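Local atomic coordinates of sensor protein CpxA (Vibrio parahaemolyticus, PDB entry 3V67), a protein that probably acts, through this periplasmic sensor domain, as part of a membrane histidine kinase that uses ATP to phosphorylate a histidine in two-component signalling. Residues S32-T35 with R39-F42; L78-N83 with R97-Y102; A105-I110 with E116-V121. All coordinates share one frame; numbering follows the deposited sequence.

Contact 1: residues S32-T35 with R39-F42; sequences SKET and RILF
E34 carries almost all of this contact, touching two consecutive residues of a helix at once: its carboxylate meets R39 and its methylene groups meet I40. On the polar side, OE1 of E34 and NH1 of R39 form a long salt bridge, 3.6 Å, without a hydrogen bond. The oxygen arrives at the edge of the guanidinium, in its plane, yet the carboxylate and guanidinium planes stand 56° apart, so this is a single-oxygen pairing and not a flat two-pronged one. The two side chains cross at about a right angle, which also brings OE2 of E34 to 3.5 Å from CD of R39; the carboxylate therefore rests against the aliphatic part of the arginine as well as facing its charge.

On the apolar side, CG of E34 packs 3.5 Å from CG1 of I40, the two side chains sliding past each other in opposite directions. The long glutamate suits this double task, since its CB and CG can lie on hydrocarbon while the charge remains at the partly exposed surface. A bend at chi2 (55°) turns the carboxylate out of line with those methylenes, and one at chi3 (-72°) in R39 turns its guanidinium so that NH1 faces E34.

One step further out, D36 steadies both partners. OE1 of E34 accepts a hydrogen bond from the backbone N of D36, while OD1 of D36 accepts one from the backbone N of R39. I40, a buried branched residue, also touches Y31 and A113 in the neighbouring loops.

Together these contacts hold the linker between two successive helices, 14-30 and 37-46, against the first turn of the second, at the periphery of this PAS-fold sensor domain.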
ATOM      1  N   SER A  32      -7.946  -9.153 -30.321  1.00 51.90           N
ATOM      2  CA  SER A  32      -7.100 -10.149 -30.971  1.00 54.45           C
ATOM      3  C   SER A  32      -7.330 -10.161 -32.479  1.00 57.84           C
ATOM      4  O   SER A  32      -6.450 -10.545 -33.252  1.00 59.36           O
ATOM      5  CB  SER A  32      -7.358 -11.538 -30.385  1.00 54.27           C
ATOM      6  OG  SER A  32      -8.709 -11.928 -30.572  1.00 55.03           O
ATOM      7  N   LYS A  33      -8.518  -9.734 -32.891  1.00 55.36           N
ATOM      8  CA  LYS A  33      -8.873  -9.701 -34.302  1.00 64.41           C
ATOM      9  C   LYS A  33      -8.267  -8.498 -35.019  1.00 61.49           C
ATOM     10  O   LYS A  33      -7.990  -8.558 -36.218  1.00 62.70           O
ATOM     11  CB  LYS A  33     -10.394  -9.691 -34.463  1.00 74.81           C
ATOM     12  CG  LYS A  33     -11.109  -8.738 -33.512  1.00 77.61           C
ATOM     13  CD  LYS A  33     -12.520  -8.440 -33.993  1.00 84.20           C
ATOM     14  CE  LYS A  33     -13.294  -9.720 -34.269  1.00 86.67           C
ATOM     15  NZ  LYS A  33     -14.423  -9.900 -33.316  1.00 86.14           N
ATOM     16  N   GLU A  34      -8.058  -7.411 -34.285  1.00 55.30           N
ATOM     17  CA  GLU A  34      -7.605  -6.159 -34.887  1.00 44.52           C
ATOM     18  C   GLU A  34      -6.119  -6.182 -35.253  1.00 37.78           C
ATOM     19  O   GLU A  34      -5.278  -6.593 -34.454  1.00 35.88           O
ATOM     20  CB  GLU A  34      -7.917  -4.975 -33.967  1.00 43.54           C
ATOM     21  CG  GLU A  34      -7.628  -3.624 -34.593  1.00 47.75           C
ATOM     22  CD  GLU A  34      -8.334  -3.433 -35.920  1.00 51.17           C
ATOM     23  OE1 GLU A  34      -7.662  -3.041 -36.897  1.00 49.31           O
ATOM     24  OE2 GLU A  34      -9.558  -3.673 -35.988  1.00 53.41           O
ATOM     25  N   THR A  35      -5.810  -5.733 -36.466  1.00 36.88           N
ATOM     26  CA  THR A  35      -4.435  -5.724 -36.960  1.00 37.74           C
ATOM     27  C   THR A  35      -3.843  -4.318 -36.983  1.00 35.48           C
ATOM     28  O   THR A  35      -2.653  -4.143 -37.247  1.00 36.17           O
ATOM     29  CB  THR A  35      -4.336  -6.311 -38.382  1.00 44.43           C
ATOM     30  OG1 THR A  35      -5.110  -5.512 -39.287  1.00 48.24           O
ATOM     31  CG2 THR A  35      -4.844  -7.746 -38.408  1.00 44.93           C
ATOM     32  N   ARG A  39      -5.913   1.791 -34.318  1.00 35.30           N
ATOM     33  CA  ARG A  39      -7.329   1.524 -34.114  1.00 44.35           C
ATOM     34  C   ARG A  39      -7.564   0.978 -32.710  1.00 38.05           C
ATOM     35  O   ARG A  39      -8.516   1.371 -32.029  1.00 38.81           O
ATOM     36  CB  ARG A  39      -7.837   0.545 -35.176  1.00 51.59           C
ATOM     37  CG  ARG A  39      -9.335   0.301 -35.136  1.00 60.30           C
ATOM     38  CD  ARG A  39      -9.852  -0.186 -36.482  1.00 71.08           C
ATOM     39  NE  ARG A  39      -9.866   0.879 -37.483  1.00 80.89           N
ATOM     40  CZ  ARG A  39      -8.986   0.995 -38.474  1.00 85.23           C
ATOM     41  NH1 ARG A  39      -8.012   0.105 -38.609  1.00 85.33           N
ATOM     42  NH2 ARG A  39      -9.083   1.998 -39.336  1.00 87.55           N
ATOM     43  N   ILE A  40      -6.683   0.080 -32.276  1.00 22.02           N
ATOM     44  CA  ILE A  40      -6.775  -0.497 -30.941  1.00 27.03           C
ATOM     45  C   ILE A  40      -6.637   0.571 -29.860  1.00 36.47           C
ATOM     46  O   ILE A  40      -7.458   0.646 -28.947  1.00 34.50           O
ATOM     47  CB  ILE A  40      -5.701  -1.576 -30.703  1.00 17.80           C
ATOM     48  CG1 ILE A  40      -5.898  -2.753 -31.655  1.00 24.13           C
ATOM     49  CG2 ILE A  40      -5.745  -2.054 -29.262  1.00 17.57           C
ATOM     50  CD1 ILE A  40      -4.940  -3.907 -31.405  1.00 24.64           C
ATOM     51  N   LEU A  41      -5.596   1.393 -29.966  1.00 38.66           N
ATOM     52  CA  LEU A  41      -5.328   2.431 -28.972  1.00 33.63           C
ATOM     53  C   LEU A  41      -6.482   3.415 -28.904  1.00 42.95           C
ATOM     54  O   LEU A  41      -6.941   3.789 -27.818  1.00 53.37           O
ATOM     55  CB  LEU A  41      -4.031   3.168 -29.308  1.00 36.50           C
ATOM     56  CG  LEU A  41      -2.770   2.306 -29.392  1.00 40.27           C
ATOM     57  CD1 LEU A  41      -1.588   3.141 -29.845  1.00 40.30           C
ATOM     58  CD2 LEU A  41      -2.480   1.644 -28.056  1.00 42.31           C
ATOM     59  N   PHE A  42      -6.948   3.818 -30.081  1.00 45.10           N
ATOM     60  CA  PHE A  42      -8.092   4.708 -30.207  1.00 42.39           C
ATOM     61  C   PHE A  42      -9.328   4.140 -29.499  1.00 40.85           C
ATOM     62  O   PHE A  42      -9.937   4.817 -28.667  1.00 45.85           O
ATOM     63  CB  PHE A  42      -8.380   4.939 -31.693  1.00 58.10           C
ATOM     64  CG  PHE A  42      -9.465   5.935 -31.958  1.00 67.77           C
ATOM     65  CD1 PHE A  42      -9.214   7.293 -31.865  1.00 68.10           C
ATOM     66  CD2 PHE A  42     -10.733   5.514 -32.322  1.00 73.89           C
ATOM     67  CE1 PHE A  42     -10.213   8.211 -32.115  1.00 73.35           C
ATOM     68  CE2 PHE A  42     -11.736   6.429 -32.574  1.00 74.45           C
ATOM     69  CZ  PHE A  42     -11.476   7.779 -32.470  1.00 74.66           C
TER

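Contact 2: residues L78-N83 with R97-Y102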
ATOM      1  N   LEU A  78      -0.330  12.699 -18.569  1.00 33.84           N
ATOM      2  CA  LEU A  78       0.610  12.423 -19.647  1.00 39.97           C
ATOM      3  C   LEU A  78       2.053  12.676 -19.205  1.00 34.88           C
ATOM      4  O   LEU A  78       2.952  11.872 -19.487  1.00 49.79           O
ATOM      5  CB  LEU A  78       0.257  13.274 -20.868  1.00 39.84           C
ATOM      6  CG  LEU A  78       0.727  12.789 -22.237  1.00 47.60           C
ATOM      7  CD1 LEU A  78       1.067  11.307 -22.202  1.00 41.53           C
ATOM      8  CD2 LEU A  78      -0.358  13.063 -23.267  1.00 53.26           C
ATOM      9  N   ARG A  79       2.264  13.792 -18.512  1.00 32.83           N
ATOM     10  CA  ARG A  79       3.570  14.107 -17.942  1.00 50.28           C
ATOM     11  C   ARG A  79       4.010  13.022 -16.964  1.00 50.56           C
ATOM     12  O   ARG A  79       5.140  12.519 -17.032  1.00 49.25           O
ATOM     13  CB  ARG A  79       3.527  15.456 -17.223  1.00 56.90           C
ATOM     14  CG  ARG A  79       3.943  16.642 -18.078  1.00 68.38           C
ATOM     15  CD  ARG A  79       2.747  17.454 -18.534  1.00 77.38           C
ATOM     16  NE  ARG A  79       1.909  17.865 -17.412  1.00 84.00           N
ATOM     17  CZ  ARG A  79       1.141  18.950 -17.412  1.00 92.11           C
ATOM     18  NH1 ARG A  79       1.115  19.741 -18.476  1.00 96.13           N
ATOM     19  NH2 ARG A  79       0.407  19.249 -16.348  1.00 92.30           N
ATOM     20  N   ALA A  80       3.103  12.668 -16.058  1.00 44.54           N
ATOM     21  CA  ALA A  80       3.375  11.640 -15.062  1.00 38.31           C
ATOM     22  C   ALA A  80       3.742  10.318 -15.729  1.00 37.63           C
ATOM     23  O   ALA A  80       4.708   9.666 -15.331  1.00 36.39           O
ATOM     24  CB  ALA A  80       2.172  11.459 -14.145  1.00 37.55           C
ATOM     25  N   MET A  81       2.980   9.934 -16.751  1.00 37.92           N
ATOM     26  CA  MET A  81       3.252   8.689 -17.467  1.00 43.55           C
ATOM     27  C   MET A  81       4.617   8.697 -18.142  1.00 41.97           C
ATOM     28  O   MET A  81       5.374   7.734 -18.019  1.00 44.16           O
ATOM     29  CB  MET A  81       2.162   8.380 -18.495  1.00 49.89           C
ATOM     30  CG  MET A  81       2.474   7.165 -19.367  1.00 56.73           C
ATOM     31  SD  MET A  81       2.931   5.681 -18.435  1.00 42.73           S
ATOM     32  CE  MET A  81       1.521   5.493 -17.363  1.00 23.02           C
ATOM     33  N   GLN A  82       4.927   9.777 -18.853  1.00 45.12           N
ATOM     34  CA  GLN A  82       6.224   9.890 -19.516  1.00 50.19           C
ATOM     35  C   GLN A  82       7.363   9.752 -18.514  1.00 44.29           C
ATOM     36  O   GLN A  82       8.306   8.966 -18.717  1.00 39.76           O
ATOM     37  CB  GLN A  82       6.338  11.220 -20.260  1.00 65.16           C
ATOM     38  CG  GLN A  82       7.743  11.547 -20.751  1.00 79.35           C
ATOM     39  CD  GLN A  82       8.177  10.710 -21.946  1.00 88.61           C
ATOM     40  OE1 GLN A  82       7.503   9.757 -22.337  1.00 86.84           O
ATOM     41  NE2 GLN A  82       9.310  11.073 -22.536  1.00 97.02           N
ATOM     42  N   ASN A  83       7.263  10.515 -17.428  1.00 44.68           N
ATOM     43  CA  ASN A  83       8.249  10.431 -16.362  1.00 46.43           C
ATOM     44  C   ASN A  83       8.403   9.002 -15.850  1.00 43.73           C
ATOM     45  O   ASN A  83       9.521   8.522 -15.675  1.00 42.42           O
ATOM     46  CB  ASN A  83       7.889  11.367 -15.210  1.00 49.50           C
ATOM     47  CG  ASN A  83       8.928  11.353 -14.107  1.00 54.58           C
ATOM     48  OD1 ASN A  83       8.870  10.531 -13.194  1.00 55.15           O
ATOM     49  ND2 ASN A  83       9.894  12.261 -14.193  1.00 56.40           N
ATOM     50  N   ARG A  97       4.556   4.311  -8.860  1.00 27.96           N
ATOM     51  CA  ARG A  97       5.095   5.589  -8.406  1.00 21.63           C
ATOM     52  C   ARG A  97       3.971   6.599  -8.204  1.00 36.82           C
ATOM     53  O   ARG A  97       3.018   6.639  -8.982  1.00 39.55           O
ATOM     54  CB  ARG A  97       6.100   6.146  -9.416  1.00 23.88           C
ATOM     55  CG  ARG A  97       7.485   5.521  -9.345  1.00 35.21           C
ATOM     56  CD  ARG A  97       8.413   6.126 -10.392  1.00 39.17           C
ATOM     57  NE  ARG A  97       9.815   6.031  -9.997  1.00 45.47           N
ATOM     58  CZ  ARG A  97      10.617   5.021 -10.313  1.00 47.11           C
ATOM     59  NH1 ARG A  97      10.160   4.005 -11.032  1.00 56.15           N
ATOM     60  NH2 ARG A  97      11.880   5.026  -9.908  1.00 42.97           N
ATOM     61  N   LEU A  98       4.089   7.423  -7.167  1.00 42.46           N
ATOM     62  CA  LEU A  98       3.066   8.419  -6.872  1.00 39.50           C
ATOM     63  C   LEU A  98       3.452   9.801  -7.389  1.00 39.43           C
ATOM     64  O   LEU A  98       4.499  10.340  -7.038  1.00 38.38           O
ATOM     65  CB  LEU A  98       2.780   8.474  -5.370  1.00 40.41           C
ATOM     66  CG  LEU A  98       1.592   9.339  -4.945  1.00 39.26           C
ATOM     67  CD1 LEU A  98       0.309   8.844  -5.591  1.00 36.67           C
ATOM     68  CD2 LEU A  98       1.460   9.357  -3.429  1.00 35.92           C
ATOM     69  N   TYR A  99       2.591  10.361  -8.229  1.00 46.12           N
ATOM     70  CA  TYR A  99       2.782  11.697  -8.778  1.00 53.93           C
ATOM     71  C   TYR A  99       1.704  12.627  -8.235  1.00 58.01           C
ATOM     72  O   TYR A  99       0.608  12.716  -8.790  1.00 60.07           O
ATOM     73  CB  TYR A  99       2.730  11.657 -10.306  1.00 50.82           C
ATOM     74  CG  TYR A  99       3.882  10.901 -10.927  1.00 45.87           C
ATOM     75  CD1 TYR A  99       5.039  11.565 -11.315  1.00 40.69           C
ATOM     76  CD2 TYR A  99       3.819   9.526 -11.114  1.00 43.06           C
ATOM     77  CE1 TYR A  99       6.096  10.885 -11.874  1.00 40.29           C
ATOM     78  CE2 TYR A  99       4.872   8.836 -11.673  1.00 39.11           C
ATOM     79  CZ  TYR A  99       6.009   9.520 -12.054  1.00 45.28           C
ATOM     80  OH  TYR A  99       7.066   8.837 -12.613  1.00 45.51           O
ATOM     81  N   GLY A 100       2.021  13.313  -7.141  1.00 58.09           N
ATOM     82  CA  GLY A 100       1.035  14.105  -6.431  1.00 56.53           C
ATOM     83  C   GLY A 100       0.016  13.186  -5.786  1.00 52.92           C
ATOM     84  O   GLY A 100       0.279  12.578  -4.751  1.00 51.65           O
ATOM     85  N   ARG A 101      -1.149  13.078  -6.412  1.00 58.38           N
ATOM     86  CA  ARG A 101      -2.195  12.184  -5.936  1.00 64.03           C
ATOM     87  C   ARG A 101      -2.501  11.132  -6.994  1.00 59.16           C
ATOM     88  O   ARG A 101      -3.456  10.367  -6.861  1.00 59.57           O
ATOM     89  CB  ARG A 101      -3.462  12.973  -5.603  1.00 73.09           C
ATOM     90  CG  ARG A 101      -3.356  13.846  -4.359  1.00 80.87           C
ATOM     91  CD  ARG A 101      -3.714  13.072  -3.100  1.00 83.47           C
ATOM     92  NE  ARG A 101      -3.770  13.937  -1.922  1.00 89.37           N
ATOM     93  CZ  ARG A 101      -4.838  14.644  -1.560  1.00 90.10           C
ATOM     94  NH1 ARG A 101      -5.946  14.597  -2.288  1.00 91.70           N
ATOM     95  NH2 ARG A 101      -4.796  15.403  -0.474  1.00 86.10           N
ATOM     96  N   TYR A 102      -1.687  11.097  -8.044  1.00 52.14           N
ATOM     97  CA  TYR A 102      -1.913  10.184  -9.160  1.00 44.20           C
ATOM     98  C   TYR A 102      -0.880   9.063  -9.193  1.00 40.47           C
ATOM     99  O   TYR A 102       0.274   9.279  -9.555  1.00 41.42           O
ATOM    100  CB  TYR A 102      -1.893  10.953 -10.481  1.00 44.16           C
ATOM    101  CG  TYR A 102      -2.465  10.195 -11.658  1.00 41.55           C
ATOM    102  CD1 TYR A 102      -3.816   9.874 -11.713  1.00 37.15           C
ATOM    103  CD2 TYR A 102      -1.658   9.814 -12.723  1.00 35.25           C
ATOM    104  CE1 TYR A 102      -4.344   9.188 -12.787  1.00 39.03           C
ATOM    105  CE2 TYR A 102      -2.179   9.127 -13.805  1.00 37.02           C
ATOM    106  CZ  TYR A 102      -3.523   8.817 -13.831  1.00 41.46           C
ATOM    107  OH  TYR A 102      -4.050   8.135 -14.905  1.00 44.61           O
TER
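A80 and Y99 mark the closest backbone approach, their CA atoms 6.3 Å apart, where helix 75-87 passes the end of strand 95-99. Beyond Y99 the chain reverses in a type II' beta turn, in which the N and O atoms of Y99 and Y102 are hydrogen-bonded in both directions. G100 occupies the second position of the turn with a positive phi of 68°, a conformation easily adopted without a side chain, and the tight reversal leaves Y99 and Y102 both directed at the helix.

A80 lies over one face of the Y99 ring. Its CB makes a CH-pi contact 4.0 Å from the centroid of that ring, and its carbonyl O stands over the ring too, offset toward the rim, 3.5 Å from CZ of Y99. A methyl group is small enough to let helix and turn come this close. The same CB reaches the edge of the Y102 ring, 4.4 Å from CD2.

The far end of Y99 is tied by a short hydrogen bond: its OH donates to OD1 of N83, at 2.5 Å. The donor lies in the carbonyl plane on a lone pair, while amide and ring planes are 80° apart. N83 sits three residues, or nearly one turn, after A80 and extends CG anti to its backbone N (chi1 -177°), which takes the amide to the hydroxyl.

Around this core, Y99 also touches F84 of the same helix, A80 touches I104 of strand 102-112, and Y102 spans from Q77 on helix 75-87 to R57 and F59 on strand 57-61.

Contact 3: residues A105-I110 with E116-V121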
ATOM      1  N   ALA A 105       1.148   2.567 -12.238  1.00 21.07           N
ATOM      2  CA  ALA A 105       1.682   1.220 -12.071  1.00 16.46           C
ATOM      3  C   ALA A 105       2.011   0.550 -13.403  1.00 16.51           C
ATOM      4  O   ALA A 105       1.265   0.672 -14.376  1.00 23.86           O
ATOM      5  CB  ALA A 105       0.702   0.364 -11.272  1.00 14.11           C
ATOM      6  N   GLY A 106       3.132  -0.162 -13.437  1.00 15.99           N
ATOM      7  CA  GLY A 106       3.557  -0.879 -14.628  1.00 13.06           C
ATOM      8  C   GLY A 106       5.065  -1.062 -14.686  1.00 17.25           C
ATOM      9  O   GLY A 106       5.767  -0.764 -13.722  1.00 19.76           O
ATOM     10  N   PRO A 107       5.577  -1.557 -15.821  1.00 18.46           N
ATOM     11  CA  PRO A 107       4.790  -1.969 -16.982  1.00 17.37           C
ATOM     12  C   PRO A 107       4.435  -3.443 -16.907  1.00 18.37           C
ATOM     13  O   PRO A 107       5.102  -4.187 -16.184  1.00 14.64           O
ATOM     14  CB  PRO A 107       5.772  -1.764 -18.132  1.00 19.42           C
ATOM     15  CG  PRO A 107       7.095  -2.101 -17.531  1.00 18.20           C
ATOM     16  CD  PRO A 107       7.025  -1.617 -16.096  1.00 25.21           C
ATOM     17  N   VAL A 108       3.409  -3.859 -17.646  1.00 20.13           N
ATOM     18  CA  VAL A 108       3.171  -5.284 -17.875  1.00 23.84           C
ATOM     19  C   VAL A 108       3.161  -5.544 -19.376  1.00 24.35           C
ATOM     20  O   VAL A 108       2.617  -4.750 -20.137  1.00 18.72           O
ATOM     21  CB  VAL A 108       1.850  -5.787 -17.229  1.00 29.52           C
ATOM     22  CG1 VAL A 108       1.922  -5.669 -15.711  1.00 26.31           C
ATOM     23  CG2 VAL A 108       0.644  -5.036 -17.770  1.00 25.88           C
ATOM     24  N   PRO A 109       3.782  -6.646 -19.814  1.00 23.57           N
ATOM     25  CA  PRO A 109       3.830  -6.911 -21.256  1.00 16.38           C
ATOM     26  C   PRO A 109       2.441  -7.098 -21.853  1.00 19.41           C
ATOM     27  O   PRO A 109       1.548  -7.618 -21.189  1.00 24.83           O
ATOM     28  CB  PRO A 109       4.631  -8.211 -21.348  1.00 17.14           C
ATOM     29  CG  PRO A 109       4.534  -8.829 -19.988  1.00 22.52           C
ATOM     30  CD  PRO A 109       4.476  -7.684 -19.034  1.00 23.83           C
ATOM     31  N   ILE A 110       2.263  -6.659 -23.094  1.00 16.92           N
ATOM     32  CA  ILE A 110       0.997  -6.844 -23.786  1.00 18.11           C
ATOM     33  C   ILE A 110       1.234  -6.999 -25.283  1.00 20.76           C
ATOM     34  O   ILE A 110       2.196  -6.465 -25.822  1.00 24.14           O
ATOM     35  CB  ILE A 110       0.012  -5.682 -23.502  1.00 20.40           C
ATOM     36  CG1 ILE A 110      -1.424  -6.087 -23.857  1.00 15.51           C
ATOM     37  CG2 ILE A 110       0.434  -4.413 -24.235  1.00 10.41           C
ATOM     38  CD1 ILE A 110      -2.468  -5.045 -23.496  1.00 15.56           C
ATOM     39  N   GLU A 116       4.629  -6.286 -29.776  1.00 22.54           N
ATOM     40  CA  GLU A 116       4.937  -6.406 -28.355  1.00 19.59           C
ATOM     41  C   GLU A 116       5.134  -5.037 -27.711  1.00 19.86           C
ATOM     42  O   GLU A 116       6.098  -4.323 -28.004  1.00 21.76           O
ATOM     43  CB  GLU A 116       6.176  -7.277 -28.136  1.00 26.25           C
ATOM     44  CG  GLU A 116       5.923  -8.763 -28.294  1.00 26.95           C
ATOM     45  CD  GLU A 116       7.192  -9.584 -28.145  1.00 35.42           C
ATOM     46  OE1 GLU A 116       8.286  -9.042 -28.413  1.00 39.40           O
ATOM     47  OE2 GLU A 116       7.098 -10.768 -27.759  1.00 36.41           O
ATOM     48  N   LEU A 117       4.206  -4.685 -26.829  1.00 21.24           N
ATOM     49  CA  LEU A 117       4.207  -3.389 -26.165  1.00 17.66           C
ATOM     50  C   LEU A 117       4.112  -3.561 -24.656  1.00 19.95           C
ATOM     51  O   LEU A 117       4.136  -4.680 -24.140  1.00 21.13           O
ATOM     52  CB  LEU A 117       3.022  -2.555 -26.648  1.00 20.52           C
ATOM     53  CG  LEU A 117       2.869  -2.416 -28.162  1.00 25.54           C
ATOM     54  CD1 LEU A 117       1.581  -1.683 -28.496  1.00 35.69           C
ATOM     55  CD2 LEU A 117       4.076  -1.703 -28.759  1.00 20.92           C
ATOM     56  N   LEU A 118       3.990  -2.440 -23.953  1.00 18.82           N
ATOM     57  CA  LEU A 118       3.868  -2.456 -22.503  1.00 15.98           C
ATOM     58  C   LEU A 118       2.666  -1.637 -22.056  1.00 19.87           C
ATOM     59  O   LEU A 118       2.407  -0.553 -22.577  1.00 22.19           O
ATOM     60  CB  LEU A 118       5.151  -1.928 -21.860  1.00 17.74           C
ATOM     61  CG  LEU A 118       6.404  -2.737 -22.198  1.00 17.87           C
ATOM     62  CD1 LEU A 118       7.641  -1.873 -22.080  1.00 19.74           C
ATOM     63  CD2 LEU A 118       6.509  -3.960 -21.291  1.00 13.03           C
ATOM     64  N   MET A 119       1.935  -2.173 -21.086  1.00 18.07           N
ATOM     65  CA  MET A 119       0.728  -1.552 -20.571  1.00 11.21           C
ATOM     66  C   MET A 119       0.972  -1.012 -19.170  1.00 16.30           C
ATOM     67  O   MET A 119       1.740  -1.581 -18.386  1.00 15.76           O
ATOM     68  CB  MET A 119      -0.423  -2.562 -20.547  1.00 12.35           C
ATOM     69  CG  MET A 119      -1.800  -1.939 -20.348  1.00 17.27           C
ATOM     70  SD  MET A 119      -3.090  -3.156 -20.011  1.00 13.44           S
ATOM     71  CE  MET A 119      -2.906  -3.349 -18.244  1.00 10.84           C
ATOM     72  N   TYR A 120       0.308   0.095 -18.868  1.00 16.78           N
ATOM     73  CA  TYR A 120       0.433   0.756 -17.582  1.00 20.85           C
ATOM     74  C   TYR A 120      -0.959   1.185 -17.146  1.00 21.26           C
ATOM     75  O   TYR A 120      -1.868   1.292 -17.971  1.00 16.35           O
ATOM     76  CB  TYR A 120       1.311   1.999 -17.705  1.00 20.97           C
ATOM     77  CG  TYR A 120       2.662   1.792 -18.354  1.00 19.79           C
ATOM     78  CD1 TYR A 120       3.817   1.708 -17.583  1.00 24.93           C
ATOM     79  CD2 TYR A 120       2.791   1.715 -19.737  1.00 17.56           C
ATOM     80  CE1 TYR A 120       5.059   1.536 -18.169  1.00 22.68           C
ATOM     81  CE2 TYR A 120       4.030   1.537 -20.333  1.00 17.76           C
ATOM     82  CZ  TYR A 120       5.158   1.449 -19.546  1.00 18.47           C
ATOM     83  OH  TYR A 120       6.391   1.275 -20.133  1.00 23.61           O
ATOM     84  N   VAL A 121      -1.125   1.439 -15.853  1.00 28.85           N
ATOM     85  CA  VAL A 121      -2.404   1.911 -15.337  1.00 32.18           C
ATOM     86  C   VAL A 121      -2.202   3.098 -14.402  1.00 31.84           C
ATOM     87  O   VAL A 121      -1.461   3.012 -13.423  1.00 39.25           O
ATOM     88  CB  VAL A 121      -3.179   0.790 -14.598  1.00 25.34           C
ATOM     89  CG1 VAL A 121      -4.469   1.333 -14.018  1.00 21.37           C
ATOM     90  CG2 VAL A 121      -3.472  -0.369 -15.535  1.00 28.36           C
TER
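A105 with V121, V108 with M119 and I110 with L117 are the hydrogen-bonded antiparallel pairs of this contact, each joined by two backbone N-H to O bonds. Those of V108 and M119 are 2.9 Å from V108 N to M119 O and 2.8 Å from M119 N to V108 O. At the last pair the bonds differ: N of L117 approaches O of I110 almost end-on to the carbonyl, whereas N of I110 stands 41° out of the carbonyl plane of L117. P109, opposite L118, falls at a non-hydrogen-bonded position, where its missing N-H costs no bond across the pair.

The register slips by one residue between A105 and V108, forming a beta bulge that includes a cis peptide between G106 and P107. The backbone of G106, and the Y120 ring beside it, suit a residue lacking CB.

Apolar contacts fall into two groups. On the face of V108, I110 and M119, CG2 of V108 lies 3.9 Å from CB of M119, and CD1 of I110 meets SD of M119 at 4.0 Å; helix 14-30 covers this side through I20, T23, R24 and Q28. A bend at chi3 (85°) turns CE of M119 back alongside CG2 of V108; beta-branched V108 and I110 favour the extended backbone. The second cluster is at the bulge, CB of P107 3.4 Å from CE1 of Y120, obliquely to the ring, and 3.8 Å from CB of L118. The Y120 hydroxyl is hydrogen-bonded to OG of S61.

This is a bulged antiparallel beta hairpin, at the centre of the PAS-type sheet.

In the fold
The contacts follow one another along the chain, each closing before the next opens, all within the periplasmic sensor domain. Contact 3 is central, about 7 Å from the chain's centre, and forms the hairpin of strands 102-112 and 115-124. Contact 2, its centre about 15 Å away, belongs to the same sheet through strand 95-99, the neighbour of 102-112; the two touch where CE of M81 meets CB of Y120 at 3.5 Å, helix 75-87 packing onto the sheet. Contact 1 lies across the chain's centre from contact 2, about 26 Å between centres, and does not touch contact 3. The three sample the central sheet, a helix packed on it and a peripheral linker of one PAS-fold domain.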